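Local coordinates for protein arginine N-methyltransferase SFM1 (Saccharomyces cerevisiae, PDB 5C74) that uses S-adenosyl-L-methionine to monomethylate an arginine of ribosomal protein S3 and belongs to the SPOUT class of methyltransferases, at residues 80-91 against 127-135; 1-9 against 99-108. All blocks are in the same frame, centred on the assembly; numbering follows the deposited sequence.

Contact 1 of 2, residues 80-91 against 127-135; sequences VCLLDPRATIDL and LLISRRLGD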
loop_
_atom_site.group_PDB
_atom_site.type_symbol
_atom_site.label_atom_id
_atom_site.label_comp_id
_atom_site.label_asym_id
_atom_site.label_seq_id
_atom_site.Cartn_x
_atom_site.Cartn_y
_atom_site.Cartn_z
ATOM N N VAL A 80 -11.542 -10.924 23.989
ATOM C CA VAL A 80 -10.883 -10.493 22.754
ATOM C C VAL A 80 -9.493 -11.116 22.686
ATOM O O VAL A 80 -8.669 -10.901 23.572
ATOM C CB VAL A 80 -10.791 -8.953 22.677
ATOM C CG1 VAL A 80 -10.109 -8.533 21.398
ATOM C CG2 VAL A 80 -12.202 -8.322 22.774
ATOM N N CYS A 81 -9.252 -11.902 21.642
ATOM C CA CYS A 81 -7.994 -12.605 21.467
ATOM C C CYS A 81 -7.013 -11.775 20.654
ATOM O O CYS A 81 -7.379 -11.172 19.648
ATOM C CB CYS A 81 -8.232 -13.955 20.783
ATOM S SG CYS A 81 -6.704 -14.882 20.527
ATOM N N LEU A 82 -5.762 -11.731 21.092
ATOM C CA LEU A 82 -4.747 -11.023 20.327
ATOM C C LEU A 82 -3.764 -12.032 19.743
ATOM O O LEU A 82 -3.184 -12.824 20.480
ATOM C CB LEU A 82 -4.012 -10.010 21.205
ATOM C CG LEU A 82 -2.821 -9.301 20.555
ATOM C CD1 LEU A 82 -3.293 -8.283 19.486
ATOM C CD2 LEU A 82 -1.988 -8.617 21.627
ATOM N N LEU A 83 -3.603 -12.032 18.423
ATOM C CA LEU A 83 -2.537 -12.826 17.809
ATOM C C LEU A 83 -1.215 -12.352 18.373
ATOM O O LEU A 83 -0.883 -11.171 18.294
ATOM C CB LEU A 83 -2.518 -12.695 16.285
ATOM C CG LEU A 83 -1.334 -13.450 15.650
ATOM C CD1 LEU A 83 -1.478 -14.959 15.899
ATOM C CD2 LEU A 83 -1.193 -13.154 14.158
ATOM N N ASP A 84 -0.459 -13.270 18.953
ATOM C CA ASP A 84 0.750 -12.876 19.658
ATOM C C ASP A 84 1.852 -13.901 19.360
ATOM O O ASP A 84 1.837 -14.997 19.904
ATOM C CB ASP A 84 0.460 -12.777 21.160
ATOM C CG ASP A 84 1.626 -12.214 21.971
ATOM O OD1 ASP A 84 2.730 -12.002 21.417
ATOM O OD2 ASP A 84 1.434 -12.006 23.191
ATOM N N PRO A 85 2.806 -13.541 18.491
ATOM C CA PRO A 85 3.903 -14.471 18.171
ATOM C C PRO A 85 4.824 -14.762 19.360
ATOM O O PRO A 85 5.587 -15.732 19.305
ATOM C CB PRO A 85 4.665 -13.749 17.052
ATOM C CG PRO A 85 4.299 -12.303 17.202
ATOM C CD PRO A 85 2.887 -12.289 17.719
ATOM N N ARG A 86 4.747 -13.959 20.420
ATOM C CA ARG A 86 5.570 -14.200 21.608
ATOM C C ARG A 86 4.866 -15.093 22.630
ATOM O O ARG A 86 5.451 -15.470 23.651
ATOM C CB ARG A 86 5.965 -12.868 22.256
ATOM C CG ARG A 86 6.703 -11.913 21.325
ATOM C CD ARG A 86 8.202 -12.185 21.276
ATOM N NE ARG A 86 8.503 -13.488 20.691
ATOM C CZ ARG A 86 8.530 -13.737 19.384
ATOM N NH1 ARG A 86 8.288 -12.764 18.515
ATOM N NH2 ARG A 86 8.809 -14.958 18.945
ATOM N N ALA A 87 3.600 -15.417 22.369
ATOM C CA ALA A 87 2.844 -16.294 23.261
ATOM C C ALA A 87 3.243 -17.739 23.006
ATOM O O ALA A 87 3.843 -18.036 21.978
ATOM C CB ALA A 87 1.338 -16.107 23.057
ATOM N N THR A 88 2.906 -18.643 23.917
ATOM C CA THR A 88 3.196 -20.052 23.663
ATOM C C THR A 88 1.938 -20.883 23.468
ATOM O O THR A 88 1.991 -21.939 22.868
ATOM C CB THR A 88 4.037 -20.686 24.801
ATOM O OG1 THR A 88 3.274 -20.738 26.016
ATOM C CG2 THR A 88 5.303 -19.891 25.021
ATOM N N ILE A 89 0.808 -20.420 23.988
ATOM C CA ILE A 89 -0.426 -21.190 23.890
ATOM C C ILE A 89 -1.059 -20.994 22.507
ATOM O O ILE A 89 -1.409 -19.876 22.152
ATOM C CB ILE A 89 -1.439 -20.773 24.983
ATOM C CG1 ILE A 89 -0.865 -21.064 26.376
ATOM C CG2 ILE A 89 -2.749 -21.492 24.776
ATOM C CD1 ILE A 89 -1.745 -20.600 27.515
ATOM N N ASP A 90 -1.193 -22.067 21.726
ATOM C CA ASP A 90 -1.870 -21.972 20.433
ATOM C C ASP A 90 -3.374 -21.855 20.618
ATOM O O ASP A 90 -3.939 -22.447 21.533
ATOM C CB ASP A 90 -1.585 -23.194 19.553
ATOM C CG ASP A 90 -0.240 -23.125 18.861
ATOM O OD1 ASP A 90 0.263 -22.014 18.591
ATOM O OD2 ASP A 90 0.323 -24.205 18.596
ATOM N N LEU A 91 -4.016 -21.117 19.722
ATOM C CA LEU A 91 -5.472 -21.124 19.628
ATOM C C LEU A 91 -5.946 -22.553 19.414
ATOM O O LEU A 91 -5.391 -23.271 18.581
ATOM C CB LEU A 91 -5.934 -20.231 18.474
ATOM C CG LEU A 91 -7.417 -19.883 18.403
ATOM C CD1 LEU A 91 -7.786 -18.943 19.545
ATOM C CD2 LEU A 91 -7.739 -19.238 17.054
ATOM N N LEU A 127 -8.505 -6.232 28.758
ATOM C CA LEU A 127 -9.207 -6.574 27.516
ATOM C C LEU A 127 -8.744 -7.850 26.797
ATOM O O LEU A 127 -9.566 -8.682 26.400
ATOM C CB LEU A 127 -9.096 -5.397 26.542
ATOM C CG LEU A 127 -9.769 -5.582 25.189
ATOM C CD1 LEU A 127 -11.265 -5.761 25.365
ATOM C CD2 LEU A 127 -9.450 -4.380 24.272
ATOM N N LEU A 128 -7.436 -7.999 26.611
ATOM C CA LEU A 128 -6.919 -8.961 25.638
ATOM C C LEU A 128 -6.310 -10.222 26.249
ATOM O O LEU A 128 -5.719 -10.185 27.326
ATOM C CB LEU A 128 -5.856 -8.286 24.763
ATOM C CG LEU A 128 -6.347 -7.009 24.090
ATOM C CD1 LEU A 128 -5.172 -6.136 23.710
ATOM C CD2 LEU A 128 -7.153 -7.378 22.876
ATOM N N ILE A 129 -6.450 -11.326 25.524
ATOM C CA ILE A 129 -5.797 -12.592 25.858
ATOM C C ILE A 129 -4.968 -13.038 24.657
ATOM O O ILE A 129 -5.488 -13.155 23.549
ATOM C CB ILE A 129 -6.831 -13.692 26.218
ATOM C CG1 ILE A 129 -7.714 -13.252 27.391
ATOM C CG2 ILE A 129 -6.126 -15.019 26.528
ATOM C CD1 ILE A 129 -6.991 -13.186 28.712
ATOM N N SER A 130 -3.676 -13.271 24.868
ATOM C CA SER A 130 -2.780 -13.660 23.786
ATOM C C SER A 130 -2.953 -15.121 23.358
ATOM O O SER A 130 -3.113 -16.008 24.202
ATOM C CB SER A 130 -1.320 -13.436 24.208
ATOM O OG SER A 130 -1.002 -12.057 24.306
ATOM N N ARG A 131 -2.903 -15.360 22.051
ATOM C CA ARG A 131 -2.780 -16.712 21.502
ATOM C C ARG A 131 -1.817 -16.725 20.339
ATOM O O ARG A 131 -1.731 -15.758 19.586
ATOM C CB ARG A 131 -4.124 -17.253 21.028
ATOM C CG ARG A 131 -5.073 -17.637 22.156
ATOM C CD ARG A 131 -4.582 -18.854 22.912
ATOM N NE ARG A 131 -5.624 -19.363 23.805
ATOM C CZ ARG A 131 -5.726 -19.029 25.084
ATOM N NH1 ARG A 131 -4.858 -18.172 25.613
ATOM N NH2 ARG A 131 -6.710 -19.535 25.828
ATOM N N ARG A 132 -1.112 -17.841 20.185
ATOM C CA ARG A 132 -0.275 -18.081 19.018
ATOM C C ARG A 132 -1.058 -18.843 17.950
ATOM O O ARG A 132 -2.025 -19.527 18.264
ATOM C CB ARG A 132 0.977 -18.887 19.433
ATOM C CG ARG A 132 2.114 -18.852 18.440
ATOM C CD ARG A 132 3.281 -19.725 18.915
ATOM N NE ARG A 132 2.927 -21.146 18.937
ATOM C CZ ARG A 132 3.815 -22.137 18.996
ATOM N NH1 ARG A 132 5.114 -21.868 19.032
ATOM N NH2 ARG A 132 3.404 -23.401 19.011
ATOM N N LEU A 133 -0.645 -18.727 16.688
ATOM C CA LEU A 133 -1.143 -19.620 15.642
ATOM C C LEU A 133 0.034 -20.388 15.033
ATOM O O LEU A 133 0.403 -20.162 13.878
ATOM C CB LEU A 133 -1.877 -18.850 14.538
ATOM C CG LEU A 133 -3.256 -18.257 14.802
ATOM C CD1 LEU A 133 -3.707 -17.454 13.559
ATOM C CD2 LEU A 133 -4.281 -19.341 15.146
ATOM N N GLY A 134 0.627 -21.283 15.815
ATOM C CA GLY A 134 1.779 -22.044 15.352
ATOM C C GLY A 134 3.049 -21.220 15.351
ATOM O O GLY A 134 3.028 -20.029 15.651
ATOM N N ASP A 135 4.175 -21.837 15.013
ATOM C CA ASP A 135 5.432 -21.119 15.170
ATOM C C ASP A 135 5.969 -20.563 13.859
ATOM O O ASP A 135 7.141 -20.199 13.765
ATOM C CB ASP A 135 6.474 -22.023 15.835
ATOM C CG ASP A 135 6.862 -23.199 14.982
ATOM O OD1 ASP A 135 6.226 -23.444 13.938
ATOM O OD2 ASP A 135 7.806 -23.906 15.377
#
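At one edge of the parallel sheet of this SPOUT-class fold, V80-L83 runs beside L128-R131, the outermost strand within the chain. The two axes approach to 4.5 Å and are turned 41° against each other. I129 N bonds V80 O, L82 N bonds I129 O, R131 N bonds L82 O and D84 N bonds R131 O. Past a type I turn from D84 to A87 the chain reaches the opposite flank of R131-R132: R132 N donates to I89 O and L91 N to R132 O. R131-R132 therefore passes between D84 and I89-L91, consistent with the threading that makes the SPOUT trefoil knot.

At the turn, S130 OG, which also bonds K121, donates to the anti lone pair of D84 OD2 (2.7 Å), while D84 OD1 takes R86 N in an Asx turn. R131 lays its CB 3.5 Å from C81 SG; its chain bends at chi2 (-69°), which brings one guanidinium face under I89 CG2, and NE forms a salt bridge with D95. R132 grips D90 side-on, NE to OD1 at 2.8 Å and NH2 to OD2 at 3.2 Å, with the two planes 29° apart. A leucine replacing this arginine would probably leave the D90 carboxylate without its ion-pair mate. G134 N reaches D90 OD1 at 2.9 Å from the carboxylate face opposite to the one R132 NE approaches.

Contact 2 of 2, residues 1-9 against 99-108; sequences MKYIIEHME and FDYFVFGGIL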
loop_
_atom_site.group_PDB
_atom_site.type_symbol
_atom_site.label_atom_id
_atom_site.label_comp_id
_atom_site.label_asym_id
_atom_site.label_seq_id
_atom_site.Cartn_x
_atom_site.Cartn_y
_atom_site.Cartn_z
ATOM N N MET A 1 -16.710 -15.962 14.975
ATOM C CA MET A 1 -15.600 -15.074 15.323
ATOM C C MET A 1 -15.570 -13.867 14.399
ATOM O O MET A 1 -15.872 -13.966 13.211
ATOM C CB MET A 1 -14.262 -15.827 15.251
ATOM C CG MET A 1 -13.032 -15.010 15.668
ATOM S SD MET A 1 -12.829 -14.840 17.459
ATOM C CE MET A 1 -11.706 -16.167 17.846
ATOM N N LYS A 2 -15.201 -12.719 14.947
ATOM C CA LYS A 2 -15.024 -11.537 14.127
ATOM C C LYS A 2 -13.571 -11.110 14.211
ATOM O O LYS A 2 -12.888 -11.442 15.173
ATOM C CB LYS A 2 -15.955 -10.430 14.577
ATOM C CG LYS A 2 -17.417 -10.779 14.290
ATOM C CD LYS A 2 -18.368 -9.855 15.003
ATOM C CE LYS A 2 -19.298 -10.663 15.883
ATOM N NZ LYS A 2 -18.599 -11.255 17.051
ATOM N N TYR A 3 -13.107 -10.387 13.196
ATOM C CA TYR A 3 -11.685 -10.121 13.036
ATOM C C TYR A 3 -11.418 -8.631 12.997
ATOM O O TYR A 3 -12.113 -7.897 12.305
ATOM C CB TYR A 3 -11.179 -10.784 11.767
ATOM C CG TYR A 3 -11.351 -12.274 11.867
ATOM C CD1 TYR A 3 -10.397 -13.052 12.509
ATOM C CD2 TYR A 3 -12.505 -12.891 11.394
ATOM C CE1 TYR A 3 -10.570 -14.424 12.643
ATOM C CE2 TYR A 3 -12.687 -14.263 11.527
ATOM C CZ TYR A 3 -11.708 -15.016 12.150
ATOM O OH TYR A 3 -11.882 -16.369 12.298
ATOM N N ILE A 4 -10.415 -8.195 13.746
ATOM C CA ILE A 4 -10.039 -6.786 13.747
ATOM C C ILE A 4 -8.592 -6.685 13.281
ATOM O O ILE A 4 -7.717 -7.349 13.817
ATOM C CB ILE A 4 -10.194 -6.151 15.154
ATOM C CG1 ILE A 4 -11.648 -6.269 15.639
ATOM C CG2 ILE A 4 -9.737 -4.675 15.161
ATOM C CD1 ILE A 4 -11.827 -5.962 17.129
ATOM N N ILE A 5 -8.338 -5.864 12.269
ATOM C CA ILE A 5 -6.967 -5.682 11.797
ATOM C C ILE A 5 -6.580 -4.236 11.985
ATOM O O ILE A 5 -7.238 -3.350 11.453
ATOM C CB ILE A 5 -6.806 -6.055 10.299
ATOM C CG1 ILE A 5 -7.157 -7.525 10.060
ATOM C CG2 ILE A 5 -5.381 -5.765 9.831
ATOM C CD1 ILE A 5 -7.204 -7.896 8.598
ATOM N N GLU A 6 -5.530 -3.981 12.744
ATOM C CA GLU A 6 -5.058 -2.612 12.871
ATOM C C GLU A 6 -4.313 -2.263 11.591
ATOM O O GLU A 6 -3.329 -2.914 11.246
ATOM C CB GLU A 6 -4.141 -2.448 14.082
ATOM C CG GLU A 6 -4.813 -2.735 15.425
ATOM C CD GLU A 6 -4.008 -2.190 16.591
ATOM O OE1 GLU A 6 -2.780 -2.450 16.635
ATOM O OE2 GLU A 6 -4.600 -1.478 17.440
ATOM N N HIS A 7 -4.769 -1.233 10.892
ATOM C CA HIS A 7 -4.141 -0.849 9.637
ATOM C C HIS A 7 -3.511 0.499 9.884
ATOM O O HIS A 7 -4.094 1.512 9.557
ATOM C CB HIS A 7 -5.162 -0.794 8.489
ATOM C CG HIS A 7 -4.546 -0.536 7.142
ATOM N ND1 HIS A 7 -4.251 -1.549 6.253
ATOM C CD2 HIS A 7 -4.161 0.619 6.539
ATOM C CE1 HIS A 7 -3.711 -1.030 5.159
ATOM N NE2 HIS A 7 -3.648 0.284 5.307
ATOM N N MET A 8 -2.331 0.496 10.498
ATOM C CA MET A 8 -1.733 1.719 11.019
ATOM C C MET A 8 -0.662 2.249 10.077
ATOM O O MET A 8 0.476 2.499 10.477
ATOM C CB MET A 8 -1.134 1.474 12.406
ATOM C CG MET A 8 -2.159 1.013 13.474
ATOM S SD MET A 8 -1.428 0.551 15.080
ATOM C CE MET A 8 -0.957 2.156 15.719
ATOM N N GLU A 9 -1.029 2.396 8.819
ATOM C CA GLU A 9 -0.092 2.883 7.824
ATOM C C GLU A 9 -0.897 3.603 6.780
ATOM O O GLU A 9 -2.081 3.330 6.587
ATOM C CB GLU A 9 0.718 1.737 7.200
ATOM C CG GLU A 9 -0.122 0.811 6.319
ATOM C CD GLU A 9 0.653 -0.390 5.790
ATOM O OE1 GLU A 9 0.017 -1.440 5.549
ATOM O OE2 GLU A 9 1.886 -0.283 5.607
ATOM N N PHE A 99 -13.775 -16.470 23.083
ATOM C CA PHE A 99 -13.434 -15.268 22.313
ATOM C C PHE A 99 -14.506 -14.894 21.300
ATOM O O PHE A 99 -15.051 -15.768 20.623
ATOM C CB PHE A 99 -12.111 -15.479 21.570
ATOM C CG PHE A 99 -10.943 -15.799 22.467
ATOM C CD1 PHE A 99 -10.652 -15.009 23.568
ATOM C CD2 PHE A 99 -10.136 -16.898 22.201
ATOM C CE1 PHE A 99 -9.571 -15.303 24.394
ATOM C CE2 PHE A 99 -9.058 -17.199 23.016
ATOM C CZ PHE A 99 -8.775 -16.406 24.116
ATOM N N ASP A 100 -14.779 -13.595 21.174
ATOM C CA ASP A 100 -15.718 -13.084 20.176
ATOM C C ASP A 100 -14.985 -12.369 19.041
ATOM O O ASP A 100 -15.481 -12.317 17.915
ATOM C CB ASP A 100 -16.709 -12.125 20.825
ATOM C CG ASP A 100 -17.424 -12.753 22.000
ATOM O OD1 ASP A 100 -17.875 -13.898 21.851
ATOM O OD2 ASP A 100 -17.506 -12.119 23.068
ATOM N N TYR A 101 -13.801 -11.834 19.360
ATOM C CA TYR A 101 -12.971 -11.083 18.413
ATOM C C TYR A 101 -11.548 -11.600 18.413
ATOM O O TYR A 101 -11.051 -12.049 19.440
ATOM C CB TYR A 101 -12.951 -9.592 18.762
ATOM C CG TYR A 101 -14.283 -8.925 18.519
ATOM C CD1 TYR A 101 -14.588 -8.393 17.275
ATOM C CD2 TYR A 101 -15.229 -8.827 19.533
ATOM C CE1 TYR A 101 -15.813 -7.761 17.040
ATOM C CE2 TYR A 101 -16.463 -8.208 19.310
ATOM C CZ TYR A 101 -16.741 -7.681 18.059
ATOM O OH TYR A 101 -17.946 -7.071 17.832
ATOM N N PHE A 102 -10.899 -11.499 17.256
ATOM C CA PHE A 102 -9.510 -11.909 17.078
ATOM C C PHE A 102 -8.804 -10.717 16.453
ATOM O O PHE A 102 -9.241 -10.214 15.421
ATOM C CB PHE A 102 -9.414 -13.138 16.170
ATOM C CG PHE A 102 -8.037 -13.741 16.111
ATOM C CD1 PHE A 102 -7.105 -13.293 15.184
ATOM C CD2 PHE A 102 -7.677 -14.762 16.974
ATOM C CE1 PHE A 102 -5.841 -13.857 15.120
ATOM C CE2 PHE A 102 -6.403 -15.330 16.908
ATOM C CZ PHE A 102 -5.493 -14.872 15.985
ATOM N N VAL A 103 -7.735 -10.259 17.092
ATOM C CA VAL A 103 -7.102 -8.991 16.722
ATOM C C VAL A 103 -5.704 -9.184 16.129
ATOM O O VAL A 103 -4.890 -9.911 16.680
ATOM C CB VAL A 103 -6.991 -8.074 17.944
ATOM C CG1 VAL A 103 -6.261 -6.789 17.589
ATOM C CG2 VAL A 103 -8.389 -7.778 18.511
ATOM N N PHE A 104 -5.448 -8.541 14.994
ATOM C CA PHE A 104 -4.110 -8.468 14.417
ATOM C C PHE A 104 -3.550 -7.118 14.772
ATOM O O PHE A 104 -4.041 -6.093 14.283
ATOM C CB PHE A 104 -4.134 -8.649 12.901
ATOM C CG PHE A 104 -4.539 -10.019 12.471
ATOM C CD1 PHE A 104 -5.882 -10.376 12.434
ATOM C CD2 PHE A 104 -3.581 -10.957 12.119
ATOM C CE1 PHE A 104 -6.262 -11.646 12.047
ATOM C CE2 PHE A 104 -3.950 -12.225 11.727
ATOM C CZ PHE A 104 -5.289 -12.571 11.689
ATOM N N GLY A 105 -2.552 -7.115 15.645
ATOM C CA GLY A 105 -1.916 -5.888 16.085
ATOM C C GLY A 105 -1.207 -5.212 14.929
ATOM O O GLY A 105 -0.782 -5.864 13.974
ATOM N N GLY A 106 -1.075 -3.896 15.005
ATOM C CA GLY A 106 -0.459 -3.155 13.923
ATOM C C GLY A 106 1.012 -3.517 13.830
ATOM O O GLY A 106 1.637 -3.810 14.842
ATOM N N ILE A 107 1.546 -3.523 12.618
ATOM C CA ILE A 107 2.982 -3.705 12.409
ATOM C C ILE A 107 3.568 -2.347 12.066
ATOM O O ILE A 107 3.201 -1.736 11.068
ATOM C CB ILE A 107 3.290 -4.724 11.293
ATOM C CG1 ILE A 107 2.824 -6.123 11.702
ATOM C CG2 ILE A 107 4.779 -4.737 10.970
ATOM C CD1 ILE A 107 1.509 -6.529 11.081
ATOM N N LEU A 108 4.444 -1.856 12.931
ATOM C CA LEU A 108 4.965 -0.506 12.796
ATOM C C LEU A 108 6.417 -0.553 12.345
ATOM O O LEU A 108 7.025 -1.617 12.344
ATOM C CB LEU A 108 4.817 0.235 14.121
ATOM C CG LEU A 108 3.346 0.241 14.554
ATOM C CD1 LEU A 108 3.205 0.324 16.061
ATOM C CD2 LEU A 108 2.598 1.371 13.869
HETATM O O HOH W 1 -2.078 -5.387 11.440
#
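K2-E6 and Y101-F104 run parallel, their axes 4.6 Å apart at the closest and only 20° from alignment. The ladder passes from K2 N to D100 O, F102 N to K2 O, I4 N to F102 O and F104 N to I4 O, and ends with E6 N on F104 O. Beyond it a water donates to both E6 O and G105 O. These are inner strands of the six-stranded parallel sheet of the SPOUT alpha/beta fold. Y3, I5, F102 and F104 share one face, where helix 140-151 packs on Y3, I5 and F104; I5 CG1 lies alongside F104, 3.9 Å from its CD1. On the other face I4 CD1 comes within 3.7 Å of Y101 CD1. K2 bends at its last two torsions (chi3 -123°, chi4 70°), which carries NZ over the face of the Y101 ring, 4.4 Å from the centroid, a cation-pi contact in addition to its salt bridge with E73. E6 OE1 offers its anti lone pair to G106 N (2.8 Å) and also forms a salt bridge with R116. M8 SD sits 4.0 Å from G106 CA, on the side where a beta carbon would collide with the sulfur.

Overall arrangement
The centres of the two contacts lie about 12 Å apart in one parallel sheet, whose strand order is 56-57, 32-35, 2-6, 101-104, 80-83, 128-131. Contact 2 lies in the interior of the sheet and contact 1 at its edge. Strands 80-83 and 101-104 join them, through probable hydrogen bonds from C81 N to Y101 O and from V103 N to C81 O. Along the chain the segments alternate: 1-9, 80-91, 99-108, 127-135. This order brings the N-terminal strand into the middle of the sheet and leaves the knot-like threading at its edge, consistent with the SPOUT fold. Helix 140-151 packs against residues of both contacts. The second subunit's N171 packs on I107 of contact 2, but that subunit does not touch contact 1.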